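PDB 5HC8: prenyltransference for protein from Lavandula lanata, which joins two molecules of dimethylallyl diphosphate head-to-middle into lavandulyl diphosphate, as a member of the undecaprenyl diphosphate synthase-like prenyltransferases. Local coordinates for residues L59-A64 with I137-Y142; F104-D109 with Y123-S128; G133-L138 with T180-F185; P186-L191 with N202-Q207. One frame throughout, in Å; residues are numbered along the deposited sequence.

Strand 135-140 ties most of the set together. Interaction 1 pairs it with strand 59-65 near the centre of the chain, and interaction 3 sets a loop against its first half, sharing Ile137 and Leu138. Interaction 2 lies on the next strand, 103-107, and its helix; Ser105 OG reaches His135 NE2 of interaction 3 at 2.8 Å. The centres of these three contacts are about 10 Å apart. The centre of interaction 4 is about 11 Å from that of interaction 1, which it meets where Phe203 stacks on Trp63, and about 19 Å from that of interaction 2. Interaction 1 holds the pocket residues Trp63 and Ala64, whereas the side chain of Phe203 stays about 7 Å from the thiodiphosphate ligand ISY.

Interaction 1 (L59-A64 with I137-Y142); sequences LLTIWA and ILAVAY. With ISY (3-methylbut-3-enylsulfanyl(phosphonooxy)phosphinic acid), chain F; 61G (2-methylbuta-1,3-diene), chain D.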
# COMPACT_ATOMS: atom_id res chain seq x y z
N LEU A 59 11.98 14.59 6.10
CA LEU A 59 11.62 14.54 4.70
C LEU A 59 10.13 14.74 4.48
O LEU A 59 9.33 14.08 5.12
CB LEU A 59 12.16 13.19 4.14
CG LEU A 59 11.48 12.82 2.80
CD1 LEU A 59 11.84 13.81 1.75
CD2 LEU A 59 11.90 11.40 2.45
N LEU A 60 9.77 15.68 3.62
CA LEU A 60 8.39 15.88 3.19
C LEU A 60 8.31 15.55 1.70
O LEU A 60 9.05 16.15 0.89
CB LEU A 60 7.98 17.30 3.28
CG LEU A 60 6.50 17.54 2.93
CD1 LEU A 60 5.59 16.96 4.02
CD2 LEU A 60 6.21 19.00 2.70
N THR A 61 7.49 14.58 1.35
CA THR A 61 7.22 14.26 -0.07
C THR A 61 5.84 14.72 -0.48
O THR A 61 4.86 14.41 0.22
CB THR A 61 7.34 12.76 -0.29
OG1 THR A 61 8.69 12.33 -0.06
CG2 THR A 61 6.98 12.42 -1.73
N ILE A 62 5.74 15.49 -1.57
CA ILE A 62 4.45 15.86 -2.13
C ILE A 62 4.31 15.18 -3.48
O ILE A 62 5.16 15.28 -4.38
CB ILE A 62 4.26 17.37 -2.30
CG1 ILE A 62 4.32 18.07 -0.94
CG2 ILE A 62 3.00 17.68 -3.08
CD1 ILE A 62 4.33 19.61 -1.03
N TRP A 63 3.27 14.37 -3.62
CA TRP A 63 3.01 13.69 -4.91
C TRP A 63 2.16 14.55 -5.79
O TRP A 63 1.05 14.92 -5.39
CB TRP A 63 2.23 12.41 -4.71
CG TRP A 63 2.16 11.48 -5.89
CD1 TRP A 63 3.09 11.27 -6.90
CD2 TRP A 63 1.12 10.54 -6.12
NE1 TRP A 63 2.65 10.25 -7.72
CE2 TRP A 63 1.50 9.75 -7.22
CE3 TRP A 63 -0.04 10.20 -5.43
CZ2 TRP A 63 0.66 8.72 -7.71
CZ3 TRP A 63 -0.83 9.23 -5.94
CH2 TRP A 63 -0.45 8.48 -7.02
N ALA A 64 2.68 14.90 -6.97
CA ALA A 64 1.99 15.89 -7.85
C ALA A 64 1.46 15.27 -9.16
O ALA A 64 0.58 15.81 -9.82
CB ALA A 64 2.91 17.03 -8.18
N ILE A 137 10.89 16.27 -1.35
CA ILE A 137 10.80 15.53 -2.62
C ILE A 137 9.48 15.87 -3.31
O ILE A 137 8.38 15.80 -2.70
CB ILE A 137 10.89 14.03 -2.42
CG1 ILE A 137 12.30 13.67 -1.98
CG2 ILE A 137 10.56 13.23 -3.71
CD1 ILE A 137 12.48 12.25 -1.46
N LEU A 138 9.58 16.30 -4.56
CA LEU A 138 8.43 16.44 -5.44
C LEU A 138 8.43 15.17 -6.30
O LEU A 138 9.34 14.94 -7.06
CB LEU A 138 8.50 17.71 -6.27
CG LEU A 138 7.31 17.91 -7.20
CD1 LEU A 138 5.98 18.15 -6.52
CD2 LEU A 138 7.63 19.03 -8.15
N ALA A 139 7.41 14.35 -6.13
CA ALA A 139 7.20 13.14 -6.92
C ALA A 139 6.28 13.44 -8.10
O ALA A 139 5.11 13.74 -7.95
CB ALA A 139 6.61 12.02 -6.02
N VAL A 140 6.85 13.35 -9.29
CA VAL A 140 6.24 13.77 -10.51
C VAL A 140 6.53 12.75 -11.63
O VAL A 140 7.67 12.28 -11.81
CB VAL A 140 6.66 15.24 -10.77
CG1 VAL A 140 8.15 15.33 -11.02
CG2 VAL A 140 5.81 15.87 -11.81
N ALA A 141 5.45 12.31 -12.31
CA ALA A 141 5.48 11.16 -13.16
C ALA A 141 6.02 9.98 -12.40
O ALA A 141 6.81 9.23 -12.90
CB ALA A 141 6.34 11.41 -14.44
N TYR A 142 5.58 9.85 -11.14
CA TYR A 142 6.00 8.79 -10.18
C TYR A 142 4.81 7.88 -9.96
O TYR A 142 3.68 8.38 -9.63
CB TYR A 142 6.39 9.39 -8.79
CG TYR A 142 6.70 8.25 -7.88
CD1 TYR A 142 7.96 7.61 -7.93
CD2 TYR A 142 5.70 7.67 -7.15
CE1 TYR A 142 8.21 6.48 -7.20
CE2 TYR A 142 5.90 6.51 -6.44
CZ TYR A 142 7.20 5.96 -6.41
OH TYR A 142 7.35 4.78 -5.77
P1 ISY F . -7.76 8.62 -8.40
O2 ISY F . -6.39 9.41 -8.89
P3 ISY F . -6.02 10.93 -8.74
O4 ISY F . -8.44 9.36 -7.19
O5 ISY F . -7.52 7.11 -8.08
O6 ISY F . -8.68 8.68 -9.61
O7 ISY F . -7.23 11.79 -8.86
O8 ISY F . -4.79 11.25 -9.72
S9 ISY F . -5.41 11.12 -6.71
C10 ISY F . -3.72 10.58 -6.82
C11 ISY F . -2.98 11.88 -6.59
C12 ISY F . -1.84 12.31 -7.47
C13 ISY F . -1.16 13.56 -7.17
C14 ISY F . -1.53 11.60 -8.74
CAC 61G D . -2.68 15.34 -10.29
CAE 61G D . -2.82 16.75 -9.67
CAB 61G D . -1.72 17.76 -9.47
CAD 61G D . -4.07 17.06 -9.08
CAA 61G D . -5.05 16.05 -9.28
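Thr61 to Ala64 run beside Ile137 to Ala139 as two parallel strands, zipped by backbone bonds that leave and return in turn. Ile137 N gives to Leu60 O, Ile62 N to Ile137 O, Ala139 N to Ile62 O and Ala64 N to Ala139 O, the last almost straight at 177°. The tight side carries Thr61, Trp63, Ile137 and Ala139. Here Thr61 and Ile137 point the same way, with OG1 of Thr61, hydrogen-bonded to His15 NE2, 3.6 Å from CB of Ile137, and Leu59 CD1 slants across to Ile137 CD1, also at 3.6 Å. The Trp63 indole has CG anti to its backbone N (chi1 -167°), and CD1 rests 3.7 Å from Ala139 CB. Its N-H then reaches past the strand: NE1 bonds Tyr142 O at 2.9 Å, with the oxygen close to the ring plane. That bond should fix the turn of the indole, which offers one face to the isoprenoid part of ISY; ISY C14 sits 3.5 Å above the ring plane, toward the rim. On the Leu60 and Ile62 side the fit between the strands is looser, although this side is buried too. Ile62 approaches no nearer than 4.4 Å with its side chain, and Ala64 CB touches Leu138 CD1 at 3.7 Å. Ala64 O lies 3.0 Å from CAB of the bound 2-methylbuta-1,3-diene. Within the sheet, strands 15-19 and 103-107 flank the pair, and Trp45 of helix 34-54 covers Ile62, Ala64 and Leu138.

Interaction 2 (F104-D109 with Y123-S128); sequences FSAIGD and YAEGLS
Glu125 turns CG anti to its own carbonyl carbon (chi1 -72°) and stays extended beyond it, a shape that carries the carboxylate from helix 115-128 to the backbone of Ala106. Ser128 instead puts OG between its backbone N and carbonyl carbon (chi1 61°), facing Phe104 N. Two N-H groups of the strand, those of Phe104 and Ala106, are met by side-chain oxygens of the helix. Ala106 N donates to Glu125 OE1 at 2.9 Å, striking the anti side of the carboxylate a little out of its plane. Phe104 N donates to Ser128 OG at 3.0 Å, and that hydroxyl in turn donates to Ala124 O at 2.7 Å, so OG is held from two directions and has little freedom to rotate. A water completes the bridge, giving one hydrogen to Phe104 O and the other to Glu125 O. Beside these polar links the Phe104 ring slips obliquely against the helix: CD2 touches Ala124 CB and Glu125 CG, both at 3.6 Å. An alanine in place of Glu125 would probably leave the Ala106 N-H without its acceptor and open a gap beside Phe104 CD2 and CE2 where CG had packed. Glu125 OE1 also has a long, weak ion pair with Lys110, while helix 91-97 packs on Ala124 and Ser128 through Val92 and Val96. Strand 103-107, an outermost strand of the sheet within the chain, thus has its helix pinned to it at the start of a beta-alpha-beta unit that goes on to strand 135-140.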
# COMPACT_ATOMS: atom_id res chain seq x y z
N PHE A 104 16.13 20.09 -2.14
CA PHE A 104 15.09 19.77 -3.10
C PHE A 104 15.50 18.64 -4.02
O PHE A 104 16.59 18.62 -4.52
CB PHE A 104 14.66 20.97 -3.94
CG PHE A 104 13.73 20.55 -5.04
CD1 PHE A 104 12.39 20.38 -4.79
CD2 PHE A 104 14.23 20.23 -6.30
CE1 PHE A 104 11.53 19.94 -5.77
CE2 PHE A 104 13.38 19.77 -7.28
CZ PHE A 104 12.02 19.62 -7.02
N SER A 105 14.65 17.61 -4.15
CA SER A 105 14.82 16.58 -5.15
C SER A 105 13.49 16.31 -5.82
O SER A 105 12.45 16.57 -5.24
CB SER A 105 15.27 15.27 -4.58
OG SER A 105 16.43 15.35 -3.83
N ALA A 106 13.53 15.81 -7.05
CA ALA A 106 12.35 15.30 -7.69
C ALA A 106 12.59 13.83 -7.97
O ALA A 106 13.78 13.38 -8.25
CB ALA A 106 11.95 16.08 -8.97
N ILE A 107 11.52 13.05 -7.78
CA ILE A 107 11.54 11.63 -8.15
C ILE A 107 10.44 11.34 -9.16
O ILE A 107 9.40 11.99 -9.16
CB ILE A 107 11.46 10.67 -6.96
CG1 ILE A 107 10.11 10.76 -6.23
CG2 ILE A 107 12.66 10.92 -6.03
CD1 ILE A 107 10.00 9.72 -5.12
N GLY A 108 10.70 10.37 -10.02
CA GLY A 108 9.76 9.90 -11.01
C GLY A 108 10.43 9.74 -12.37
O GLY A 108 11.64 9.88 -12.48
N ASP A 109 9.62 9.43 -13.39
CA ASP A 109 10.09 9.26 -14.80
C ASP A 109 10.19 10.64 -15.45
O ASP A 109 9.33 11.11 -16.17
CB ASP A 109 9.16 8.32 -15.53
CG ASP A 109 9.70 7.88 -16.91
OD1 ASP A 109 10.72 8.43 -17.36
OD2 ASP A 109 9.06 7.03 -17.55
N TYR A 123 17.55 22.82 -12.02
CA TYR A 123 18.00 24.06 -11.43
C TYR A 123 17.81 24.00 -9.92
O TYR A 123 18.77 24.18 -9.14
CB TYR A 123 17.26 25.27 -12.05
CG TYR A 123 17.36 26.58 -11.27
CD1 TYR A 123 18.59 27.23 -11.10
CD2 TYR A 123 16.20 27.20 -10.75
CE1 TYR A 123 18.68 28.42 -10.41
CE2 TYR A 123 16.27 28.42 -10.05
CZ TYR A 123 17.51 29.03 -9.87
OH TYR A 123 17.60 30.24 -9.17
N ALA A 124 16.58 23.69 -9.49
CA ALA A 124 16.29 23.64 -8.06
C ALA A 124 17.08 22.59 -7.30
O ALA A 124 17.38 22.77 -6.12
CB ALA A 124 14.77 23.49 -7.80
N GLU A 125 17.42 21.50 -7.94
CA GLU A 125 18.17 20.48 -7.30
C GLU A 125 19.63 20.99 -7.13
O GLU A 125 20.24 20.87 -6.05
CB GLU A 125 18.14 19.19 -8.16
CG GLU A 125 16.76 18.45 -8.14
CD GLU A 125 16.80 17.08 -8.79
OE1 GLU A 125 16.03 16.14 -8.43
OE2 GLU A 125 17.58 16.96 -9.75
N GLY A 126 20.18 21.54 -8.21
CA GLY A 126 21.53 22.12 -8.19
C GLY A 126 21.72 23.23 -7.17
O GLY A 126 22.67 23.21 -6.41
N LEU A 127 20.76 24.15 -7.13
CA LEU A 127 20.73 25.24 -6.15
C LEU A 127 20.70 24.77 -4.69
O LEU A 127 21.16 25.47 -3.78
CB LEU A 127 19.51 26.12 -6.44
CG LEU A 127 19.38 27.47 -5.79
CD1 LEU A 127 20.31 28.43 -6.53
CD2 LEU A 127 17.94 28.00 -5.79
N SER A 128 20.21 23.56 -4.45
CA SER A 128 20.01 23.10 -3.07
C SER A 128 20.92 21.93 -2.74
O SER A 128 20.87 21.35 -1.65
CB SER A 128 18.52 22.73 -2.88
OG SER A 128 18.13 21.68 -3.74
O HOH W 1 19.33 18.61 -4.49

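Interaction 3 (G133-L138 with T180-F185); sequences GMHFIL and TNITKF. With SO4 (sulfate ion), chain E.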
# COMPACT_ATOMS: atom_id res chain seq x y z
N GLY A 133 19.13 21.39 5.40
CA GLY A 133 17.83 21.43 6.07
C GLY A 133 16.93 20.27 5.63
O GLY A 133 17.40 19.25 5.16
N MET A 134 15.64 20.44 5.80
CA MET A 134 14.72 19.34 5.56
C MET A 134 14.80 19.05 4.09
O MET A 134 14.85 19.95 3.27
CB MET A 134 13.29 19.74 5.95
CG MET A 134 12.21 18.67 5.73
SD MET A 134 10.57 19.28 6.02
CE MET A 134 10.19 20.10 4.49
N HIS A 135 14.75 17.77 3.77
CA HIS A 135 14.58 17.32 2.40
C HIS A 135 13.08 17.48 1.98
O HIS A 135 12.15 17.13 2.75
CB HIS A 135 15.08 15.88 2.35
CG HIS A 135 15.44 15.36 1.00
ND1 HIS A 135 15.96 14.10 0.83
CD2 HIS A 135 15.38 15.90 -0.24
CE1 HIS A 135 16.20 13.89 -0.45
NE2 HIS A 135 15.83 14.96 -1.12
N PHE A 136 12.87 18.00 0.77
CA PHE A 136 11.58 18.10 0.11
C PHE A 136 11.66 17.35 -1.21
O PHE A 136 12.47 17.69 -2.08
CB PHE A 136 11.25 19.56 -0.18
CG PHE A 136 10.07 19.76 -1.07
CD1 PHE A 136 8.93 18.91 -1.02
CD2 PHE A 136 10.08 20.77 -2.04
CE1 PHE A 136 7.85 19.11 -1.88
CE2 PHE A 136 8.97 20.97 -2.89
CZ PHE A 136 7.86 20.15 -2.80
N ILE A 137 10.89 16.27 -1.35
CA ILE A 137 10.80 15.53 -2.62
C ILE A 137 9.48 15.87 -3.31
O ILE A 137 8.38 15.80 -2.70
CB ILE A 137 10.89 14.03 -2.42
CG1 ILE A 137 12.30 13.67 -1.98
CG2 ILE A 137 10.56 13.23 -3.71
CD1 ILE A 137 12.48 12.25 -1.46
N LEU A 138 9.58 16.30 -4.56
CA LEU A 138 8.43 16.44 -5.44
C LEU A 138 8.43 15.17 -6.30
O LEU A 138 9.34 14.94 -7.06
CB LEU A 138 8.50 17.71 -6.27
CG LEU A 138 7.31 17.91 -7.20
CD1 LEU A 138 5.98 18.15 -6.52
CD2 LEU A 138 7.63 19.03 -8.15
N THR A 180 13.36 6.02 -4.31
CA THR A 180 13.52 6.65 -3.01
C THR A 180 14.94 6.40 -2.47
O THR A 180 15.22 6.77 -1.31
CB THR A 180 12.46 6.08 -2.04
OG1 THR A 180 12.29 4.65 -2.26
CG2 THR A 180 11.19 6.83 -2.31
N ASN A 181 15.84 5.79 -3.29
CA ASN A 181 17.25 5.57 -2.85
C ASN A 181 18.01 6.87 -2.53
O ASN A 181 19.09 6.87 -1.91
CB ASN A 181 18.03 4.63 -3.79
CG ASN A 181 18.26 5.23 -5.14
OD1 ASN A 181 18.07 6.41 -5.37
ND2 ASN A 181 18.58 4.36 -6.10
N ILE A 182 17.46 7.98 -2.93
CA ILE A 182 17.99 9.27 -2.56
C ILE A 182 17.73 9.69 -1.11
O ILE A 182 18.19 10.74 -0.74
CB ILE A 182 17.49 10.35 -3.50
CG1 ILE A 182 15.94 10.52 -3.38
CG2 ILE A 182 17.93 10.07 -4.95
CD1 ILE A 182 15.46 11.84 -3.89
N THR A 183 17.01 8.91 -0.30
CA THR A 183 16.81 9.30 1.08
C THR A 183 17.18 8.15 1.91
O THR A 183 16.82 7.04 1.58
CB THR A 183 15.35 9.25 1.61
OG1 THR A 183 14.33 8.97 0.63
CG2 THR A 183 15.10 10.23 2.57
N LYS A 184 17.65 8.40 3.14
CA LYS A 184 17.73 7.33 4.12
C LYS A 184 16.39 7.08 4.86
O LYS A 184 16.27 6.17 5.66
CB LYS A 184 18.81 7.63 5.17
CG LYS A 184 18.37 8.73 6.13
CD LYS A 184 18.93 8.55 7.54
CE LYS A 184 20.43 8.47 7.51
NZ LYS A 184 20.91 9.61 6.69
N PHE A 185 15.38 7.87 4.57
CA PHE A 185 13.99 7.63 5.08
C PHE A 185 12.98 7.32 3.97
O PHE A 185 11.98 7.97 3.89
CB PHE A 185 13.57 8.86 5.78
CG PHE A 185 14.54 9.31 6.87
CD1 PHE A 185 14.68 8.54 8.04
CD2 PHE A 185 15.28 10.45 6.72
CE1 PHE A 185 15.54 8.96 9.08
CE2 PHE A 185 16.16 10.86 7.76
CZ PHE A 185 16.28 10.11 8.91
S SO4 E . 17.80 12.42 3.50
O1 SO4 E . 16.32 12.50 3.11
O2 SO4 E . 18.49 11.07 3.51
O3 SO4 E . 18.64 13.27 2.59
O4 SO4 E . 17.84 13.02 4.88
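Strand 135-140 of the central parallel sheet meets the loop after helix 171-176 where Ile182 leans on His135 and Ile137. The two isoleucines come tip to tip, CD1 of Ile137 lying 3.9 Å from CD1 of Ile182. Ile182 has CG1 between its backbone N and carbonyl carbon (chi1 64°), and its side chain crosses that of His135 at about a right angle, CD1 reaching to 4.1 Å from His135 CE1. Ile182 O comes up to the edge of the imidazole, near its plane, 3.7 Å from CE1. Over one face of the same ring lies Ile137 CG1, toward the rim, so the strand itself backs the histidine. Away from this patch the loop is steadied from within: Thr180 O takes bonds from Thr183 N at 3.0 Å and from Thr183 OG1 at 3.1 Å, both from one face of the carbonyl plane, closing a tight turn through Asn181 and Ile182. A sulfate, probably from the crystallisation liquor, sits where His135 and the backbone of Lys184 come close. Lys184 N donates to its O2 at 2.8 Å, nearly straight; the link from His135 ND1 to O1 is doubtful, because that oxygen is modelled too near Thr183 CG2. His135 NE2 is paired with Ser105 OG on strand 103-107, and Ser105 and Ile107 also touch Ile182. The result is a piece of a parallel alpha/beta sheet, with helix 34-54 against the Met134, Phe136 and Leu138 side and the loop on the His135 and Ile137 side.

Interaction 4 (P186-L191 with N202-Q207); sequences PSPDLL and NFFLWQ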
# COMPACT_ATOMS: atom_id res chain seq x y z
N PRO A 186 13.20 6.22 3.20
CA PRO A 186 12.31 6.00 2.01
C PRO A 186 10.87 5.69 2.36
O PRO A 186 9.94 6.07 1.63
CB PRO A 186 12.96 4.81 1.29
CG PRO A 186 13.64 4.03 2.38
CD PRO A 186 14.16 5.14 3.34
N SER A 187 10.68 5.07 3.50
CA SER A 187 9.35 4.71 3.93
C SER A 187 8.70 5.84 4.75
O SER A 187 9.15 6.16 5.86
CB SER A 187 9.51 3.40 4.70
OG SER A 187 8.29 3.24 5.42
N PRO A 188 7.59 6.40 4.26
CA PRO A 188 6.92 7.39 5.10
C PRO A 188 6.48 6.80 6.41
O PRO A 188 6.04 5.66 6.45
CB PRO A 188 5.71 7.86 4.27
CG PRO A 188 5.78 7.15 2.99
CD PRO A 188 6.88 6.15 2.99
N ASP A 189 6.58 7.62 7.47
CA ASP A 189 5.97 7.31 8.74
C ASP A 189 4.47 7.61 8.70
O ASP A 189 3.65 6.95 9.38
CB ASP A 189 6.67 8.16 9.81
CG ASP A 189 8.12 7.79 9.93
OD1 ASP A 189 8.37 6.65 10.35
OD2 ASP A 189 8.96 8.56 9.48
N LEU A 190 4.13 8.63 7.93
CA LEU A 190 2.76 9.16 7.89
C LEU A 190 2.43 9.52 6.43
O LEU A 190 3.22 10.19 5.79
CB LEU A 190 2.63 10.42 8.74
CG LEU A 190 1.34 11.20 8.69
CD1 LEU A 190 0.21 10.37 9.20
CD2 LEU A 190 1.39 12.58 9.45
N LEU A 191 1.28 9.07 5.94
CA LEU A 191 0.84 9.34 4.58
C LEU A 191 -0.47 10.05 4.77
O LEU A 191 -1.38 9.52 5.39
CB LEU A 191 0.61 8.06 3.80
CG LEU A 191 -0.04 8.26 2.41
CD1 LEU A 191 0.93 8.95 1.50
CD2 LEU A 191 -0.31 6.87 1.84
N ASN A 202 -1.82 4.32 -6.90
CA ASN A 202 -0.54 3.95 -7.48
C ASN A 202 0.56 4.93 -7.07
O ASN A 202 1.53 5.22 -7.82
CB ASN A 202 -0.64 3.63 -9.00
CG ASN A 202 0.65 3.08 -9.53
OD1 ASN A 202 1.28 2.24 -8.91
ND2 ASN A 202 1.08 3.60 -10.67
N PHE A 203 0.42 5.46 -5.85
CA PHE A 203 1.57 6.08 -5.19
C PHE A 203 2.56 4.99 -4.72
O PHE A 203 2.57 3.84 -5.22
CB PHE A 203 1.08 7.01 -4.06
CG PHE A 203 2.10 7.96 -3.45
CD1 PHE A 203 3.09 8.62 -4.20
CD2 PHE A 203 1.99 8.28 -2.10
CE1 PHE A 203 4.00 9.46 -3.63
CE2 PHE A 203 2.90 9.16 -1.49
CZ PHE A 203 3.89 9.79 -2.26
N PHE A 204 3.44 5.35 -3.77
CA PHE A 204 4.26 4.34 -3.14
C PHE A 204 3.51 3.08 -2.80
O PHE A 204 2.38 3.08 -2.26
CB PHE A 204 4.84 4.85 -1.77
CG PHE A 204 5.78 6.02 -1.83
CD1 PHE A 204 6.74 6.17 -2.81
CD2 PHE A 204 5.75 6.99 -0.81
CE1 PHE A 204 7.56 7.27 -2.83
CE2 PHE A 204 6.63 8.09 -0.80
CZ PHE A 204 7.57 8.23 -1.81
N LEU A 205 4.17 1.94 -3.00
CA LEU A 205 3.64 0.66 -2.62
C LEU A 205 4.70 -0.01 -1.75
O LEU A 205 4.44 -0.27 -0.60
CB LEU A 205 3.30 -0.21 -3.86
CG LEU A 205 2.20 0.42 -4.76
CD1 LEU A 205 2.04 -0.46 -6.01
CD2 LEU A 205 0.90 0.56 -4.07
N TRP A 206 5.90 -0.32 -2.30
CA TRP A 206 6.98 -0.90 -1.52
C TRP A 206 7.21 -0.11 -0.20
O TRP A 206 7.49 -0.71 0.86
CB TRP A 206 8.27 -0.91 -2.31
CG TRP A 206 9.47 -1.27 -1.50
CD1 TRP A 206 10.19 -0.45 -0.68
CD2 TRP A 206 10.04 -2.58 -1.37
NE1 TRP A 206 11.20 -1.17 -0.08
CE2 TRP A 206 11.12 -2.49 -0.48
CE3 TRP A 206 9.78 -3.81 -1.97
CZ2 TRP A 206 11.93 -3.59 -0.18
CZ3 TRP A 206 10.49 -4.90 -1.60
CH2 TRP A 206 11.61 -4.78 -0.76
N GLN A 207 7.11 1.20 -0.34
CA GLN A 207 7.41 2.12 0.74
C GLN A 207 6.47 2.10 1.92
O GLN A 207 6.84 2.70 2.95
CB GLN A 207 7.68 3.55 0.23
CG GLN A 207 8.90 3.69 -0.68
CD GLN A 207 8.69 3.32 -2.17
OE1 GLN A 207 7.62 2.80 -2.58
NE2 GLN A 207 9.72 3.60 -2.99
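Ser187 OG stands 2.9 Å from Gln207 O, a tentative hydrogen bond, since the hydroxyl could point its hydrogen at a different acceptor, and Pro188 CD merely packs against the same oxygen at 3.5 Å. The Gln207 side chain has CG anti to its carbonyl carbon (chi1 -63°), which sets CG 3.5 Å from Pro186 O and over one face of the Phe204 ring. Phe203 CZ lies over the opposite face, so Phe204 is sandwiched while its CD2 meets Pro188 CG obliquely at 3.8 Å. An alanine in place of Pro188 would probably leave that rim of Phe204 without its neighbour and open a gap beside Gln207 CB. Further along, Leu191 and Phe203 run alongside one another but head opposite ways, Leu191 CD1 meeting the ring edge in its plane, 3.6 Å from Phe203 CE2. The amide end of Gln207 is held elsewhere, NE2 bonding Thr180 OG1 and Asp147 OD2. From the second subunit, Arg145 bonds Trp206 O. Where strand 190-193 enters the sheet, Phe203, stacked on the pocket residue Trp63, is placed as a second-shell residue of the ISY site.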